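Local structure of DNA-3-methyladenine glycosidase (2H56) at residues V170-G175 and L207-A212; D163-G168 and K189-H194; R112-H117 and T141-I146. The protein belongs to the HhH-GPD superfamily of base excision DNA repair proteins, as a mainly helical glycosidase containing a helix-hairpin-helix motif. One frame throughout, in Å; residues are numbered along the deposited sequence.

Contact 1 (V170-G175 and L207-A212); sequences VGLQRG and LYLWKA
Helical segments 170-175 and 207-212 cross at 73°, and their axes come within 7.4 Å of each other. Backbone contact is made by two glycines, one turn apart on the first segment. The CA of Gly175 lies 4.7 Å from the CA of Leu209 and also faces the Leu209 carbonyl and the methyl of Ala212. Gly171 CA meets Trp210 NE1 obliquely.

The aromatic contact is a CH-pi interaction. Leu172, with CG anti to its carbonyl carbon (chi1 -64°), lays CD2 over the six-membered ring of Trp210. This methyl is 3.9 Å from the ring centroid and 14° off the normal, hence nearly above the centre, while Leu172 CG sits over the indole at CE2, 3.8 Å away.

Aliphatic packing extends the same patch: Leu172 CD2 reaches Leu209 CB at 3.6 Å, the two leucine side chains crossing at about a right angle.

Trp210 NE1 is bonded from outside both segments, to Asp169 OD2, which also accepts from Leu172 N. Side chains thus meet between the segments through mainly apolar surfaces, while the carboxylate beside them would limit the indole's rotation and ties it to the start of helix 170-180.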
loop_
_atom_site.group_PDB
_atom_site.type_symbol
_atom_site.label_atom_id
_atom_site.label_comp_id
_atom_site.label_asym_id
_atom_site.label_seq_id
_atom_site.Cartn_x
_atom_site.Cartn_y
_atom_site.Cartn_z
ATOM N N VAL A 170 -1.600 -7.809 7.888
ATOM C CA VAL A 170 -2.435 -8.961 8.211
ATOM C C VAL A 170 -3.000 -9.652 6.961
ATOM O O VAL A 170 -3.335 -10.841 6.985
ATOM C CB VAL A 170 -3.603 -8.509 9.103
ATOM C CG1 VAL A 170 -4.633 -9.616 9.244
ATOM C CG2 VAL A 170 -3.065 -8.056 10.447
ATOM N N GLY A 171 -3.118 -8.899 5.872
ATOM C CA GLY A 171 -3.610 -9.447 4.616
ATOM C C GLY A 171 -2.567 -10.334 4.022
ATOM O O GLY A 171 -2.806 -11.515 3.784
ATOM N N LEU A 172 -1.385 -9.775 3.817
ATOM C CA LEU A 172 -0.259 -10.545 3.327
ATOM C C LEU A 172 0.001 -11.754 4.221
ATOM O O LEU A 172 0.306 -12.825 3.726
ATOM C CB LEU A 172 0.982 -9.654 3.207
ATOM C CG LEU A 172 0.820 -8.519 2.173
ATOM C CD1 LEU A 172 1.896 -7.479 2.347
ATOM C CD2 LEU A 172 0.830 -9.075 0.753
ATOM N N GLN A 173 -0.143 -11.593 5.530
ATOM C CA GLN A 173 0.051 -12.712 6.461
ATOM C C GLN A 173 -0.954 -13.840 6.244
ATOM O O GLN A 173 -0.599 -15.023 6.215
ATOM C CB GLN A 173 -0.005 -12.234 7.913
ATOM C CG GLN A 173 1.273 -11.585 8.378
ATOM C CD GLN A 173 1.197 -10.993 9.777
ATOM O OE1 GLN A 173 0.306 -11.310 10.567
ATOM N NE2 GLN A 173 2.147 -10.118 10.087
ATOM N N ARG A 174 -2.215 -13.472 6.089
ATOM C CA ARG A 174 -3.242 -14.452 5.764
ATOM C C ARG A 174 -2.908 -15.195 4.467
ATOM O O ARG A 174 -3.103 -16.399 4.387
ATOM C CB ARG A 174 -4.594 -13.771 5.638
ATOM C CG ARG A 174 -5.742 -14.677 5.215
ATOM C CD ARG A 174 -7.089 -14.020 5.531
ATOM N NE ARG A 174 -8.172 -14.513 4.682
ATOM C CZ ARG A 174 -8.984 -15.529 4.988
ATOM N NH1 ARG A 174 -8.868 -16.185 6.140
ATOM N NH2 ARG A 174 -9.944 -15.883 4.142
ATOM N N GLY A 175 -2.412 -14.486 3.457
ATOM C CA GLY A 175 -2.102 -15.120 2.182
ATOM C C GLY A 175 -0.911 -16.053 2.318
ATOM O O GLY A 175 -0.888 -17.127 1.730
ATOM N N LEU A 207 0.871 -8.507 -4.250
ATOM C CA LEU A 207 -0.394 -8.449 -4.944
ATOM C C LEU A 207 -1.009 -9.865 -5.011
ATOM O O LEU A 207 -2.202 -10.039 -4.799
ATOM C CB LEU A 207 -0.209 -7.877 -6.346
ATOM C CG LEU A 207 0.274 -6.433 -6.427
ATOM C CD1 LEU A 207 0.522 -6.037 -7.882
ATOM C CD2 LEU A 207 -0.731 -5.532 -5.764
ATOM N N TYR A 208 -0.207 -10.880 -5.277
ATOM C CA TYR A 208 -0.745 -12.247 -5.348
ATOM C C TYR A 208 -1.112 -12.773 -3.976
ATOM O O TYR A 208 -2.095 -13.502 -3.814
ATOM C CB TYR A 208 0.235 -13.185 -6.042
ATOM C CG TYR A 208 0.238 -12.989 -7.540
ATOM C CD1 TYR A 208 -0.816 -13.470 -8.313
ATOM C CD2 TYR A 208 1.270 -12.311 -8.179
ATOM C CE1 TYR A 208 -0.851 -13.301 -9.657
ATOM C CE2 TYR A 208 1.245 -12.130 -9.565
ATOM C CZ TYR A 208 0.177 -12.629 -10.288
ATOM O OH TYR A 208 0.120 -12.455 -11.635
ATOM N N LEU A 209 -0.338 -12.393 -2.971
ATOM C CA LEU A 209 -0.670 -12.801 -1.623
ATOM C C LEU A 209 -2.041 -12.251 -1.269
ATOM O O LEU A 209 -2.903 -12.982 -0.734
ATOM C CB LEU A 209 0.417 -12.367 -0.625
ATOM C CG LEU A 209 1.741 -13.168 -0.682
ATOM C CD1 LEU A 209 2.606 -12.929 0.542
ATOM C CD2 LEU A 209 1.467 -14.642 -0.770
ATOM N N TRP A 210 -2.263 -10.974 -1.595
ATOM C CA TRP A 210 -3.555 -10.348 -1.317
ATOM C C TRP A 210 -4.682 -11.064 -2.030
ATOM O O TRP A 210 -5.768 -11.235 -1.472
ATOM C CB TRP A 210 -3.561 -8.872 -1.691
ATOM C CG TRP A 210 -3.105 -8.027 -0.599
ATOM C CD1 TRP A 210 -3.514 -8.088 0.681
ATOM C CD2 TRP A 210 -2.133 -6.988 -0.661
ATOM N NE1 TRP A 210 -2.857 -7.165 1.436
ATOM C CE2 TRP A 210 -2.000 -6.471 0.635
ATOM C CE3 TRP A 210 -1.350 -6.452 -1.683
ATOM C CZ2 TRP A 210 -1.131 -5.421 0.940
ATOM C CZ3 TRP A 210 -0.472 -5.426 -1.386
ATOM C CH2 TRP A 210 -0.378 -4.910 -0.084
ATOM N N LYS A 211 -4.409 -11.481 -3.264
ATOM C CA LYS A 211 -5.378 -12.206 -4.069
ATOM C C LYS A 211 -5.694 -13.546 -3.379
ATOM O O LYS A 211 -6.871 -13.916 -3.199
ATOM C CB LYS A 211 -4.835 -12.399 -5.475
ATOM C CG LYS A 211 -5.859 -12.190 -6.558
ATOM C CD LYS A 211 -5.195 -11.936 -7.905
ATOM C CE LYS A 211 -6.209 -11.949 -9.040
ATOM N NZ LYS A 211 -7.031 -10.706 -9.083
ATOM N N ALA A 212 -4.648 -14.227 -2.918
ATOM C CA ALA A 212 -4.813 -15.470 -2.149
ATOM C C ALA A 212 -5.623 -15.257 -0.872
ATOM O O ALA A 212 -6.466 -16.087 -0.539
ATOM C CB ALA A 212 -3.459 -16.066 -1.823
#

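Contact 2 (D163-G168 and K189-H194); sequences DVLSVG and KLLIYH
Leu191 is the buried centre of this contact, in which the loop between helices 148-157 and 170-180 (segment 163-168) packs on helix 187-195 (segment 189-194), within the HhH-GPD family region. Its CA is 6.5 Å from the CA of Val167, the nearest backbone approach, and it has more of its surface covered across the contact than any other residue. Leu165 and Leu191 both carry CG anti to the backbone N (chi1 -179° and -164°), and the two chains slide past each other in opposite directions. They meet tip to tip through their CD1 methyls, with Leu165 CD1 3.9 Å from Leu191 CD1. The other branch of Leu165 rests near the helix backbone, CD2 lying 4.0 Å from Leu191 O. Reciprocally, Leu191 CD2 lies against the loop carbonyls, 4.0 Å from Val167 O and slightly farther from Ser166 O. Leu172 and Leu209 also touch Leu191, and Cys206 touches Leu165, so the buried part is continuous with two further helices.

The solvent side is thinner. There Val167 crosses the exposed Ile192 obliquely, its CG2 3.7 Å from Ile192 CG1, and Val167 CG1 adds a looser touch on the same atom. Beyond, on the helix itself, His194 ND1 donates to Leu190 O over 3.1 Å; the oxygen lies in the ring plane, while ND1 stands 30° out of the carbonyl plane. That oxygen also accepts from His194 N, so two N-H groups grip it, and the imidazole stacks with Tyr180.

Between the segments apolar side chains pack on each other and on carbonyl oxygens, without a hydrogen bond to set the loop's orientation. Bonds to other parts of the chain probably help set it: Ser166 OG pairs with Glu152, Val164 N with Thr203, and Val167 O probably with Gln173.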
loop_
_atom_site.group_PDB
_atom_site.type_symbol
_atom_site.label_atom_id
_atom_site.label_comp_id
_atom_site.label_asym_id
_atom_site.label_seq_id
_atom_site.Cartn_x
_atom_site.Cartn_y
_atom_site.Cartn_z
ATOM N N ASP A 163 9.601 -3.013 -4.948
ATOM C CA ASP A 163 10.541 -3.700 -4.040
ATOM C C ASP A 163 10.192 -3.505 -2.533
ATOM O O ASP A 163 11.051 -3.200 -1.701
ATOM C CB ASP A 163 11.946 -3.189 -4.325
ATOM C CG ASP A 163 12.093 -1.664 -4.108
ATOM O OD1 ASP A 163 11.091 -0.906 -4.109
ATOM O OD2 ASP A 163 13.242 -1.232 -3.923
ATOM N N VAL A 164 8.920 -3.699 -2.216
ATOM C CA VAL A 164 8.356 -3.446 -0.900
ATOM C C VAL A 164 7.687 -4.744 -0.415
ATOM O O VAL A 164 6.986 -5.406 -1.163
ATOM C CB VAL A 164 7.295 -2.315 -1.015
ATOM C CG1 VAL A 164 6.612 -2.024 0.340
ATOM C CG2 VAL A 164 7.918 -1.028 -1.622
ATOM N N LEU A 165 7.922 -5.120 0.824
ATOM C CA LEU A 165 7.269 -6.268 1.427
ATOM C C LEU A 165 6.738 -5.856 2.820
ATOM O O LEU A 165 7.526 -5.744 3.766
ATOM C CB LEU A 165 8.304 -7.367 1.557
ATOM C CG LEU A 165 7.946 -8.736 2.137
ATOM C CD1 LEU A 165 7.100 -9.572 1.176
ATOM C CD2 LEU A 165 9.249 -9.478 2.465
ATOM N N SER A 166 5.439 -5.583 2.970
ATOM C CA SER A 166 4.986 -5.141 4.271
ATOM C C SER A 166 4.771 -6.318 5.218
ATOM O O SER A 166 3.697 -6.931 5.281
ATOM C CB SER A 166 3.738 -4.291 4.212
ATOM O OG SER A 166 3.448 -3.853 5.529
ATOM N N VAL A 167 5.796 -6.605 5.998
ATOM C CA VAL A 167 5.728 -7.749 6.899
ATOM C C VAL A 167 4.563 -7.660 7.874
ATOM O O VAL A 167 4.033 -8.686 8.290
ATOM C CB VAL A 167 7.057 -7.933 7.616
ATOM C CG1 VAL A 167 6.894 -8.743 8.866
ATOM C CG2 VAL A 167 8.022 -8.590 6.630
ATOM N N GLY A 168 4.129 -6.445 8.195
ATOM C CA GLY A 168 3.074 -6.263 9.202
ATOM C C GLY A 168 1.664 -6.338 8.665
ATOM O O GLY A 168 0.736 -6.232 9.416
ATOM N N LYS A 189 6.305 -14.769 10.151
ATOM C CA LYS A 189 7.518 -15.524 9.895
ATOM C C LYS A 189 7.554 -16.128 8.488
ATOM O O LYS A 189 8.623 -16.184 7.869
ATOM C CB LYS A 189 7.666 -16.628 10.935
ATOM C CG LYS A 189 8.091 -16.174 12.344
ATOM C CD LYS A 189 8.088 -17.366 13.284
ATOM C CE LYS A 189 9.395 -17.502 14.071
ATOM N NZ LYS A 189 9.474 -16.541 15.215
ATOM N N LEU A 190 6.407 -16.593 7.978
ATOM C CA LEU A 190 6.365 -17.242 6.650
ATOM C C LEU A 190 6.712 -16.210 5.606
ATOM O O LEU A 190 7.498 -16.446 4.690
ATOM C CB LEU A 190 4.982 -17.829 6.346
ATOM C CG LEU A 190 4.639 -19.159 7.026
ATOM C CD1 LEU A 190 3.174 -19.548 6.812
ATOM C CD2 LEU A 190 5.551 -20.273 6.557
ATOM N N LEU A 191 6.093 -15.050 5.773
ATOM C CA LEU A 191 6.287 -13.916 4.882
ATOM C C LEU A 191 7.747 -13.415 4.869
ATOM O O LEU A 191 8.303 -13.179 3.806
ATOM C CB LEU A 191 5.323 -12.828 5.307
ATOM C CG LEU A 191 4.991 -11.665 4.418
ATOM C CD1 LEU A 191 4.675 -12.094 2.966
ATOM C CD2 LEU A 191 3.830 -11.009 5.088
ATOM N N ILE A 192 8.382 -13.288 6.033
ATOM C CA ILE A 192 9.795 -12.916 6.081
ATOM C C ILE A 192 10.664 -13.937 5.368
ATOM O O ILE A 192 11.579 -13.574 4.636
ATOM C CB ILE A 192 10.322 -12.782 7.524
ATOM C CG1 ILE A 192 9.752 -11.515 8.180
ATOM C CG2 ILE A 192 11.875 -12.777 7.538
ATOM C CD1 ILE A 192 10.043 -11.401 9.647
ATOM N N TYR A 193 10.375 -15.217 5.582
ATOM C CA TYR A 193 11.223 -16.303 5.068
ATOM C C TYR A 193 11.079 -16.432 3.551
ATOM O O TYR A 193 12.067 -16.320 2.808
ATOM C CB TYR A 193 10.848 -17.589 5.782
ATOM C CG TYR A 193 11.654 -18.804 5.435
ATOM C CD1 TYR A 193 11.256 -19.643 4.398
ATOM C CD2 TYR A 193 12.773 -19.172 6.186
ATOM C CE1 TYR A 193 11.965 -20.795 4.084
ATOM C CE2 TYR A 193 13.495 -20.342 5.877
ATOM C CZ TYR A 193 13.083 -21.148 4.818
ATOM O OH TYR A 193 13.768 -22.316 4.474
ATOM N N HIS A 194 9.851 -16.601 3.086
ATOM C CA HIS A 194 9.604 -16.801 1.677
ATOM C C HIS A 194 9.821 -15.533 0.853
ATOM O O HIS A 194 10.187 -15.600 -0.325
ATOM C CB HIS A 194 8.201 -17.349 1.485
ATOM C CG HIS A 194 8.070 -18.777 1.905
ATOM N ND1 HIS A 194 7.741 -19.152 3.191
ATOM C CD2 HIS A 194 8.261 -19.921 1.213
ATOM C CE1 HIS A 194 7.730 -20.470 3.265
ATOM N NE2 HIS A 194 8.036 -20.958 2.077
#

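Contact 3 (R112-H117 and T141-I146); sequences RHVCEH and TAIKGI
A helix-to-hairpin contact, mixing one side-chain-to-backbone hydrogen bond with ring and aliphatic packing, joins helix 105-119 to the turn between helices 133-141 and 148-157. The polar evidence is Lys144 N, which donates to His113 ND1 over 3.0 Å with an N-H...acceptor angle of 154°. The donor lies 28° out of the imidazole plane, so the bond is tilted. Because ND1 accepts, it carries no proton, and the ring is probably neutral with its hydrogen on NE2.

The His113 ring is sandwiched, which would fix its tilt. Over one face bends the chain of Lys144, its CE 3.6 Å from the ring centroid; over the opposite face comes CD2 of His117. At the ring edge, near its plane, His113 CE1 lies 3.5 Å from Ala142 O. Lys144 NZ continues to a salt bridge with Glu109, one turn before His113.

Ile143 fills the buried side with two branches. Its CG1 sits over the face of His117, 3.8 Å from the centroid, while CG2 meets Val114 CG2 at 3.6 Å. Leu123 touches Ile143 as well, and Phe52 and Ile59 of helix 51-61 cover Val114.

Residues Ile143 to Ile146 form a type II turn, closed by Ile146 N to Ile143 O, with Gly145 taking the positive phi (88°). Two helices joined by this short Ile-Lys-Gly-Ile turn are the helix-hairpin-helix motif that gives the HhH-GPD superfamily its name.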
loop_
_atom_site.group_PDB
_atom_site.type_symbol
_atom_site.label_atom_id
_atom_site.label_comp_id
_atom_site.label_asym_id
_atom_site.label_seq_id
_atom_site.Cartn_x
_atom_site.Cartn_y
_atom_site.Cartn_z
ATOM N N ARG A 112 -1.133 18.574 8.616
ATOM C CA ARG A 112 -0.232 19.708 8.770
ATOM C C ARG A 112 1.227 19.276 8.745
ATOM O O ARG A 112 2.058 19.955 8.131
ATOM C CB ARG A 112 -0.475 20.449 10.084
ATOM C CG ARG A 112 -1.760 21.163 10.186
ATOM C CD ARG A 112 -2.055 22.078 9.018
ATOM N NE ARG A 112 -3.350 22.708 9.226
ATOM C CZ ARG A 112 -3.997 23.451 8.335
ATOM N NH1 ARG A 112 -3.468 23.682 7.127
ATOM N NH2 ARG A 112 -5.190 23.965 8.662
ATOM N N HIS A 113 1.538 18.165 9.395
ATOM C CA HIS A 113 2.907 17.731 9.448
ATOM C C HIS A 113 3.352 17.296 8.047
ATOM O O HIS A 113 4.501 17.522 7.674
ATOM C CB HIS A 113 3.086 16.629 10.495
ATOM C CG HIS A 113 4.464 16.551 11.067
ATOM N ND1 HIS A 113 5.198 15.378 11.087
ATOM C CD2 HIS A 113 5.245 17.493 11.647
ATOM C CE1 HIS A 113 6.372 15.600 11.655
ATOM N NE2 HIS A 113 6.433 16.880 11.989
ATOM N N VAL A 114 2.453 16.716 7.252
ATOM C CA VAL A 114 2.793 16.358 5.872
ATOM C C VAL A 114 3.113 17.624 5.079
ATOM O O VAL A 114 4.103 17.692 4.338
ATOM C CB VAL A 114 1.646 15.619 5.186
ATOM C CG1 VAL A 114 1.864 15.524 3.654
ATOM C CG2 VAL A 114 1.450 14.246 5.822
ATOM N N CYS A 115 2.289 18.647 5.249
ATOM C CA CYS A 115 2.535 19.918 4.578
ATOM C C CYS A 115 3.859 20.497 4.915
ATOM O O CYS A 115 4.602 20.861 4.031
ATOM C CB CYS A 115 1.496 20.926 4.973
ATOM S SG CYS A 115 -0.105 20.505 4.295
ATOM N N GLU A 116 4.136 20.593 6.205
ATOM C CA GLU A 116 5.418 21.083 6.682
ATOM C C GLU A 116 6.575 20.340 5.991
ATOM O O GLU A 116 7.517 20.967 5.505
ATOM C CB GLU A 116 5.501 20.959 8.218
ATOM C CG GLU A 116 6.840 21.404 8.842
ATOM C CD GLU A 116 7.005 21.020 10.336
ATOM O OE1 GLU A 116 6.062 21.224 11.138
ATOM O OE2 GLU A 116 8.105 20.525 10.695
ATOM N N HIS A 117 6.492 19.016 5.939
ATOM C CA HIS A 117 7.575 18.226 5.394
ATOM C C HIS A 117 7.715 18.374 3.861
ATOM O O HIS A 117 8.818 18.324 3.340
ATOM C CB HIS A 117 7.379 16.740 5.733
ATOM C CG HIS A 117 7.950 16.315 7.047
ATOM N ND1 HIS A 117 8.958 15.390 7.145
ATOM C CD2 HIS A 117 7.619 16.644 8.318
ATOM C CE1 HIS A 117 9.230 15.173 8.420
ATOM N NE2 HIS A 117 8.433 15.926 9.152
ATOM N N THR A 141 8.167 7.945 7.573
ATOM C CA THR A 141 7.697 7.659 8.940
ATOM C C THR A 141 8.074 8.739 9.958
ATOM O O THR A 141 7.474 8.837 11.051
ATOM C CB THR A 141 8.182 6.305 9.422
ATOM O OG1 THR A 141 9.585 6.204 9.188
ATOM C CG2 THR A 141 7.477 5.184 8.670
ATOM N N ALA A 142 9.042 9.570 9.574
ATOM C CA ALA A 142 9.330 10.861 10.244
ATOM C C ALA A 142 8.094 11.764 10.417
ATOM O O ALA A 142 8.083 12.615 11.310
ATOM C CB ALA A 142 10.431 11.639 9.473
ATOM N N ILE A 143 7.080 11.588 9.564
ATOM C CA ILE A 143 5.867 12.362 9.641
ATOM C C ILE A 143 4.934 11.743 10.675
ATOM O O ILE A 143 4.652 10.554 10.616
ATOM C CB ILE A 143 5.162 12.410 8.281
ATOM C CG1 ILE A 143 6.085 13.001 7.215
ATOM C CG2 ILE A 143 3.852 13.228 8.337
ATOM C CD1 ILE A 143 5.722 12.510 5.832
ATOM N N LYS A 144 4.490 12.541 11.646
ATOM C CA LYS A 144 3.469 12.116 12.599
ATOM C C LYS A 144 2.285 11.537 11.864
ATOM O O LYS A 144 1.879 12.050 10.824
ATOM C CB LYS A 144 2.973 13.289 13.432
ATOM C CG LYS A 144 3.810 13.653 14.693
ATOM C CD LYS A 144 3.276 14.968 15.335
ATOM C CE LYS A 144 3.797 16.216 14.587
ATOM N NZ LYS A 144 2.838 17.375 14.460
ATOM N N GLY A 145 1.733 10.457 12.397
ATOM C CA GLY A 145 0.615 9.774 11.782
ATOM C C GLY A 145 1.006 8.711 10.786
ATOM O O GLY A 145 0.228 7.791 10.577
ATOM N N ILE A 146 2.182 8.837 10.148
ATOM C CA ILE A 146 2.670 7.828 9.191
ATOM C C ILE A 146 3.550 6.789 9.860
ATOM O O ILE A 146 4.664 7.074 10.250
ATOM C CB ILE A 146 3.510 8.438 8.066
ATOM C CG1 ILE A 146 2.819 9.651 7.460
ATOM C CG2 ILE A 146 3.786 7.365 6.992
ATOM C CD1 ILE A 146 1.597 9.332 6.762
#

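Overall arrangement
Contacts 1 and 2 form a continuous, mainly apolar region, their centres 10 Å apart, and touch directly, for instance where Leu172 CD1 lies 3.5 Å from Ser166 O. Helix 187-195 of contact 2 lies in sequence between the two helices of contact 1. Contact 1 is the more buried, whereas contact 2 runs out to solvent at Ile192. Contact 3 is on the opposite side of the chain's centre from contact 1, about 28 Å between centres, and joins different helices. Partly exposed, it alone has a hydrogen bond between its segments; contacts 1 and 2 leave polar bonding to neighbours such as Asp169 and Glu152.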